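PDB 4F0C: glutathione transferase from Phanerochaete chrysosporium, which probably conjugates glutathione to electrophilic or wood-derived compounds, as a fungal Ure2p-class transferase; it binds oxidized glutathione. Local coordinates for residues A[143-146]-A[147-150]; A[152-155]-A[156-160]. All coordinates share one frame; numbering follows the deposited sequence.

Interaction 1: A[143-146]-A[147-150]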
ATOM      1  N   GLU A 143      -5.310  15.601   3.508  1.00 14.64           N
ATOM      2  CA  GLU A 143      -4.875  14.236   3.858  1.00 13.21           C
ATOM      3  C   GLU A 143      -3.373  14.188   4.143  1.00 14.28           C
ATOM      4  O   GLU A 143      -2.916  13.470   5.029  1.00 10.65           O
ATOM      5  CB  GLU A 143      -5.234  13.213   2.750  1.00 12.52           C
ATOM      6  CG  GLU A 143      -4.890  11.750   3.114  1.00 11.42           C
ATOM      7  CD  GLU A 143      -5.721  11.183   4.309  1.00 15.10           C
ATOM      8  OE1 GLU A 143      -6.621  11.885   4.807  1.00 17.66           O
ATOM      9  OE2 GLU A 143      -5.451  10.048   4.740  1.00 17.03           O
ATOM     10  N   ILE A 144      -2.592  14.952   3.387  1.00 13.29           N
ATOM     11  CA  ILE A 144      -1.173  15.081   3.734  1.00 13.18           C
ATOM     12  C   ILE A 144      -0.990  15.558   5.180  1.00 12.68           C
ATOM     13  O   ILE A 144      -0.204  14.985   5.920  1.00 13.14           O
ATOM     14  CB  ILE A 144      -0.445  16.061   2.757  1.00 12.30           C
ATOM     15  CG1 ILE A 144      -0.349  15.395   1.379  1.00 12.31           C
ATOM     16  CG2 ILE A 144       0.892  16.473   3.334  1.00 11.23           C
ATOM     17  CD1 ILE A 144       0.113  16.351   0.228  1.00 19.15           C
ATOM     18  N   LEU A 145      -1.691  16.624   5.560  1.00 12.43           N
ATOM     19  CA  LEU A 145      -1.581  17.154   6.935  1.00 12.76           C
ATOM     20  C   LEU A 145      -2.053  16.118   7.948  1.00 12.47           C
ATOM     21  O   LEU A 145      -1.517  16.043   9.073  1.00 12.75           O
ATOM     22  CB  LEU A 145      -2.382  18.448   7.096  1.00 12.10           C
ATOM     23  CG  LEU A 145      -2.020  19.605   6.158  1.00 15.94           C
ATOM     24  CD1 LEU A 145      -2.797  20.872   6.536  1.00 16.86           C
ATOM     25  CD2 LEU A 145      -0.508  19.839   6.248  1.00 17.73           C
ATOM     26  N   ARG A 146      -3.069  15.336   7.570  1.00 14.01           N
ATOM     27  CA  ARG A 146      -3.578  14.313   8.488  1.00 14.97           C
ATOM     28  C   ARG A 146      -2.491  13.261   8.738  1.00 11.29           C
ATOM     29  O   ARG A 146      -2.244  12.843   9.893  1.00 11.67           O
ATOM     30  CB  ARG A 146      -4.858  13.637   7.977  1.00 13.47           C
ATOM     31  CG  ARG A 146      -5.583  12.807   9.077  1.00 12.72           C
ATOM     32  CD  ARG A 146      -6.601  11.789   8.485  1.00 12.21           C
ATOM     33  NE  ARG A 146      -5.929  10.771   7.683  1.00 14.60           N
ATOM     34  CZ  ARG A 146      -5.357   9.675   8.181  1.00 18.97           C
ATOM     35  NH1 ARG A 146      -5.359   9.434   9.504  1.00 12.25           N
ATOM     36  NH2 ARG A 146      -4.774   8.824   7.351  1.00 15.66           N
ATOM     37  N   VAL A 147      -1.841  12.823   7.662  1.00  9.28           N
ATOM     38  CA  VAL A 147      -0.770  11.845   7.772  1.00 11.05           C
ATOM     39  C   VAL A 147       0.395  12.421   8.588  1.00 10.66           C
ATOM     40  O   VAL A 147       0.956  11.720   9.428  1.00 12.20           O
ATOM     41  CB  VAL A 147      -0.300  11.357   6.385  1.00  8.17           C
ATOM     42  CG1 VAL A 147       1.060  10.568   6.450  1.00 11.25           C
ATOM     43  CG2 VAL A 147      -1.450  10.514   5.713  1.00  7.19           C
ATOM     44  N   PHE A 148       0.748  13.678   8.329  1.00 10.83           N
ATOM     45  CA  PHE A 148       1.739  14.368   9.169  1.00 11.77           C
ATOM     46  C   PHE A 148       1.335  14.326  10.655  1.00 13.47           C
ATOM     47  O   PHE A 148       2.178  14.089  11.523  1.00 12.18           O
ATOM     48  CB  PHE A 148       1.888  15.834   8.758  1.00  9.67           C
ATOM     49  CG  PHE A 148       2.725  16.051   7.520  1.00 10.46           C
ATOM     50  CD1 PHE A 148       3.440  15.009   6.936  1.00 16.25           C
ATOM     51  CD2 PHE A 148       2.795  17.322   6.937  1.00 15.37           C
ATOM     52  CE1 PHE A 148       4.200  15.236   5.790  1.00 16.30           C
ATOM     53  CE2 PHE A 148       3.555  17.547   5.793  1.00 18.60           C
ATOM     54  CZ  PHE A 148       4.259  16.512   5.225  1.00 17.07           C
ATOM     55  N   GLY A 149       0.058  14.573  10.939  1.00 10.77           N
ATOM     56  CA  GLY A 149      -0.469  14.507  12.312  1.00 14.24           C
ATOM     57  C   GLY A 149      -0.285  13.120  12.937  1.00 11.85           C
ATOM     58  O   GLY A 149       0.119  12.974  14.102  1.00 13.22           O
ATOM     59  N   VAL A 150      -0.575  12.093  12.159  1.00 12.78           N
ATOM     60  CA  VAL A 150      -0.395  10.712  12.615  1.00 16.24           C
ATOM     61  C   VAL A 150       1.084  10.451  12.958  1.00 14.56           C
ATOM     62  O   VAL A 150       1.418   9.929  14.051  1.00 12.53           O
ATOM     63  CB  VAL A 150      -0.912   9.698  11.555  1.00 14.55           C
ATOM     64  CG1 VAL A 150      -0.477   8.236  11.927  1.00 12.54           C
ATOM     65  CG2 VAL A 150      -2.451   9.800  11.400  1.00 13.08           C
TER
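Phe148 holds its CG anti to the carbonyl carbon (chi1 -78°) and Ile144 its CG2 branch anti to the backbone N, which lays the methyl over one face of the phenyl ring. The two residues are one turn apart on the alpha-helix 134-155, in the helical C-terminal domain of the glutathione transferase fold. CG2 of Ile144 lies 4.0 Å from the centroid of the Phe148 ring, 20° off the ring normal, a CH-pi contact shifted toward the CE2 and CZ side of the rim. The same ring face passes over Ile144 O, whose carbonyl accepts Phe148 N at 2.9 Å. Equivalent i to i+4 bonds run from Val147, Gly149 and Val150. Leu145 CD2 adds a looser touch, 4.2 Å from Phe148 CD2. Outside the segments, Ala180 packs against both Ile144 and Phe148, and Phe197 meets the Phe148 ring edge-to-face. On the polar flank Arg146 bends back to present its guanidinium side-on to Glu143. NE lies 3.2 Å from OE1 of Glu143, which it meets from above the carboxylate plane, and NH2 reaches OE2 of Glu143 on the syn side but well out of that plane, at 3.0 Å, completing a salt bridge. NH2 also bonds to Asn55 of the second subunit. A leucine at Arg146 would probably leave the Glu143 carboxylate free to turn and cost Asn55 its donor across the dimer interface. The Arg146 side chain lies beside that of Val150, pointing the same way, with Val150 CG2 3.5 Å from Arg146 NH1.

Interaction 2: A[152-155]-A[156-160]. With SO4 (sulfate ion), chain C.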
ATOM      1  N   GLU A 152       3.327  12.649  13.622  1.00 13.00           N
ATOM      2  CA  GLU A 152       3.643  13.498  14.776  1.00 10.43           C
ATOM      3  C   GLU A 152       3.265  12.831  16.098  1.00 13.42           C
ATOM      4  O   GLU A 152       4.032  12.876  17.070  1.00 12.45           O
ATOM      5  CB  GLU A 152       2.918  14.838  14.656  1.00 13.27           C
ATOM      6  CG  GLU A 152       3.251  15.849  15.780  1.00 14.38           C
ATOM      7  CD  GLU A 152       4.664  16.380  15.717  1.00 16.83           C
ATOM      8  OE1 GLU A 152       5.268  16.389  14.629  1.00 14.81           O
ATOM      9  OE2 GLU A 152       5.186  16.799  16.768  1.00 20.18           O
ATOM     10  N   SER A 153       2.086  12.210  16.119  1.00 13.77           N
ATOM     11  CA  SER A 153       1.556  11.578  17.324  1.00 17.11           C
ATOM     12  C   SER A 153       2.452  10.448  17.821  1.00 15.63           C
ATOM     13  O   SER A 153       2.494  10.193  19.022  1.00 17.17           O
ATOM     14  CB  SER A 153       0.116  11.063  17.124  1.00 15.53           C
ATOM     15  OG  SER A 153       0.077   9.877  16.315  1.00 15.24           O
ATOM     16  N   VAL A 154       3.176   9.786  16.922  1.00 13.77           N
ATOM     17  CA  VAL A 154       4.100   8.739  17.382  1.00 11.90           C
ATOM     18  C   VAL A 154       5.548   9.215  17.534  1.00 11.81           C
ATOM     19  O   VAL A 154       6.213   8.822  18.493  1.00 13.63           O
ATOM     20  CB  VAL A 154       4.044   7.406  16.528  1.00 16.17           C
ATOM     21  CG1 VAL A 154       2.612   6.950  16.326  1.00 16.29           C
ATOM     22  CG2 VAL A 154       4.734   7.556  15.194  1.00 24.41           C
ATOM     23  N   LEU A 155       6.025  10.059  16.614  1.00  9.87           N
ATOM     24  CA  LEU A 155       7.431  10.507  16.649  1.00 11.14           C
ATOM     25  C   LEU A 155       7.725  11.467  17.798  1.00 13.38           C
ATOM     26  O   LEU A 155       8.890  11.757  18.100  1.00 14.74           O
ATOM     27  CB  LEU A 155       7.829  11.126  15.302  1.00  9.48           C
ATOM     28  CG  LEU A 155       7.842  10.060  14.182  1.00 13.95           C
ATOM     29  CD1 LEU A 155       7.911  10.741  12.833  1.00 12.10           C
ATOM     30  CD2 LEU A 155       9.032   9.120  14.378  1.00 10.32           C
ATOM     31  N   SER A 156       6.689  11.991  18.447  1.00 12.43           N
ATOM     32  CA  SER A 156       6.966  12.816  19.629  1.00 13.40           C
ATOM     33  C   SER A 156       7.373  11.925  20.797  1.00 18.46           C
ATOM     34  O   SER A 156       7.808  12.416  21.819  1.00 17.40           O
ATOM     35  CB  SER A 156       5.733  13.648  20.025  1.00 20.39           C
ATOM     36  OG  SER A 156       4.629  12.776  20.246  1.00 19.23           O
ATOM     37  N   GLN A 157       7.216  10.611  20.657  1.00 12.37           N
ATOM     38  CA  GLN A 157       7.496   9.703  21.755  1.00 16.91           C
ATOM     39  C   GLN A 157       8.382   8.542  21.333  1.00 13.51           C
ATOM     40  O   GLN A 157       8.622   7.648  22.121  1.00 13.55           O
ATOM     41  CB  GLN A 157       6.179   9.144  22.306  1.00 25.26           C
ATOM     42  CG  GLN A 157       5.309  10.236  22.899  1.00 41.41           C
ATOM     43  CD  GLN A 157       4.217   9.694  23.768  1.00 54.30           C
ATOM     44  OE1 GLN A 157       3.593   8.681  23.447  1.00 53.25           O
ATOM     45  NE2 GLN A 157       3.973  10.361  24.887  1.00 64.54           N
ATOM     46  N   ARG A 158       8.842   8.533  20.089  1.00 13.18           N
ATOM     47  CA  ARG A 158       9.827   7.528  19.680  1.00 13.14           C
ATOM     48  C   ARG A 158      10.761   8.172  18.677  1.00 13.19           C
ATOM     49  O   ARG A 158      10.337   9.056  17.932  1.00 11.43           O
ATOM     50  CB  ARG A 158       9.169   6.269  19.054  1.00 11.13           C
ATOM     51  CG  ARG A 158       8.427   6.526  17.742  1.00 10.43           C
ATOM     52  CD  ARG A 158       7.718   5.233  17.232  1.00 11.53           C
ATOM     53  NE  ARG A 158       6.509   4.916  18.037  1.00 12.11           N
ATOM     54  CZ  ARG A 158       5.598   4.008  17.673  1.00 19.97           C
ATOM     55  NH1 ARG A 158       5.765   3.330  16.534  1.00 14.45           N
ATOM     56  NH2 ARG A 158       4.511   3.792  18.427  1.00 16.40           N
ATOM     57  N   GLN A 159      12.022   7.741  18.674  1.00 10.64           N
ATOM     58  CA  GLN A 159      13.020   8.341  17.789  1.00 11.72           C
ATOM     59  C   GLN A 159      12.798   7.912  16.335  1.00 14.59           C
ATOM     60  O   GLN A 159      12.965   8.713  15.408  1.00 12.02           O
ATOM     61  CB  GLN A 159      14.435   7.944  18.234  1.00 13.12           C
ATOM     62  CG  GLN A 159      15.495   8.636  17.393  1.00 14.17           C
ATOM     63  CD  GLN A 159      16.883   8.446  17.921  1.00 18.01           C
ATOM     64  OE1 GLN A 159      17.120   7.650  18.851  1.00 22.84           O
ATOM     65  NE2 GLN A 159      17.827   9.177  17.335  1.00 16.20           N
ATOM     66  N   TRP A 160      12.458   6.639  16.160  1.00 13.91           N
ATOM     67  CA  TRP A 160      12.300   5.991  14.846  1.00 11.63           C
ATOM     68  C   TRP A 160      11.028   5.150  14.918  1.00 12.74           C
ATOM     69  O   TRP A 160      10.580   4.804  16.010  1.00 12.41           O
ATOM     70  CB  TRP A 160      13.489   5.034  14.585  1.00 10.67           C
ATOM     71  CG  TRP A 160      14.838   5.690  14.609  1.00 10.61           C
ATOM     72  CD1 TRP A 160      15.831   5.504  15.523  1.00 13.55           C
ATOM     73  CD2 TRP A 160      15.344   6.627  13.651  1.00 10.63           C
ATOM     74  NE1 TRP A 160      16.937   6.281  15.197  1.00 15.08           N
ATOM     75  CE2 TRP A 160      16.658   6.977  14.054  1.00 12.63           C
ATOM     76  CE3 TRP A 160      14.817   7.203  12.492  1.00 11.74           C
ATOM     77  CZ2 TRP A 160      17.441   7.885  13.347  1.00 19.40           C
ATOM     78  CZ3 TRP A 160      15.608   8.124  11.793  1.00 17.17           C
ATOM     79  CH2 TRP A 160      16.904   8.435  12.214  1.00 19.14           C
TER
HETATM   80  S   SO4 C 302       2.993   0.828  16.611  1.00 21.60           S
HETATM   81  O1  SO4 C 302       1.890   0.718  15.646  1.00 16.71           O
HETATM   82  O2  SO4 C 302       3.136  -0.401  17.361  1.00 30.98           O
HETATM   83  O3  SO4 C 302       4.335   0.951  15.995  1.00 14.20           O
HETATM   84  O4  SO4 C 302       2.716   1.979  17.424  1.00 27.88           O
HETATM   85  O   HOH W   1       2.888   7.731  20.503  0.91 35.09           O
HETATM   86  O   HOH W   2       5.334   6.295  20.270  1.00 25.57           O
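Glu152 O takes two donors from Ser156: the backbone N at 3.1 Å, in an i to i+4 bond near the C-terminal end of helix 134-155, and, more weakly, the hydroxyl OG at 3.2 Å. The carboxylate of Glu152 turns to Ser199 OG and Val200 N. Next comes Ser153, whose carbonyl is bridged by a water to Gln157 OE1, with the water 2.9 Å from Ser153 O. At Val154 the bonding changes: its carbonyl O accepts Gln157 N at 3.0 Å in an i to i+3 bond, the donor standing well above the carbonyl plane, and a second water links the same oxygen to Arg158 NE. CB of Val154 covers one face of the Arg158 guanidinium, toward its rim. A chi1 of 64° sets Arg158 CG between its own backbone N and carbonyl carbon, close over Val154 O, and the bend at chi3 then carries the planar group past Val154 to a sulfate, probably from the crystallisation liquor and also bonded by Trp105 and Gln104, and by Trp72 of the second subunit. Arg158 NH1 binds sulfate O3 at 2.8 Å and Arg158 NH2 binds O4 at 2.7 Å, the latter almost straight (172°). Leu155 closes the segment with a CA-H...O contact, its CA lying 3.5 Å from Arg158 O. The carbonyls of Leu155 and Arg158 are both met by Arg202, though weakly at Arg158. The helix end is thus held against helix 198-209, where Leu155 packs on Trp203, while Val154 and Arg158 lie against Trp105 of helix 96-126.

Along the chain from the N terminus, helix 134-155 first passes through interaction 1 in its middle turns, then through interaction 2 at its C-terminal end, where the chain leaves toward helix 168-172. Both contacts are local and in series; neither encloses or crosses the other, and their centres lie about 14 Å apart. Interaction 1 closes ordinary helical turns and faces helices 96-126 and 174-184, with Glu143 near bound oxidized glutathione. Interaction 2 closes the turn that ends the helix and joins it to helix 198-209. Ser153 OG, bonded to Val150 O, connects the two, and both meet the second subunit, so helix 134-155 contributes to the dimer interface along this length.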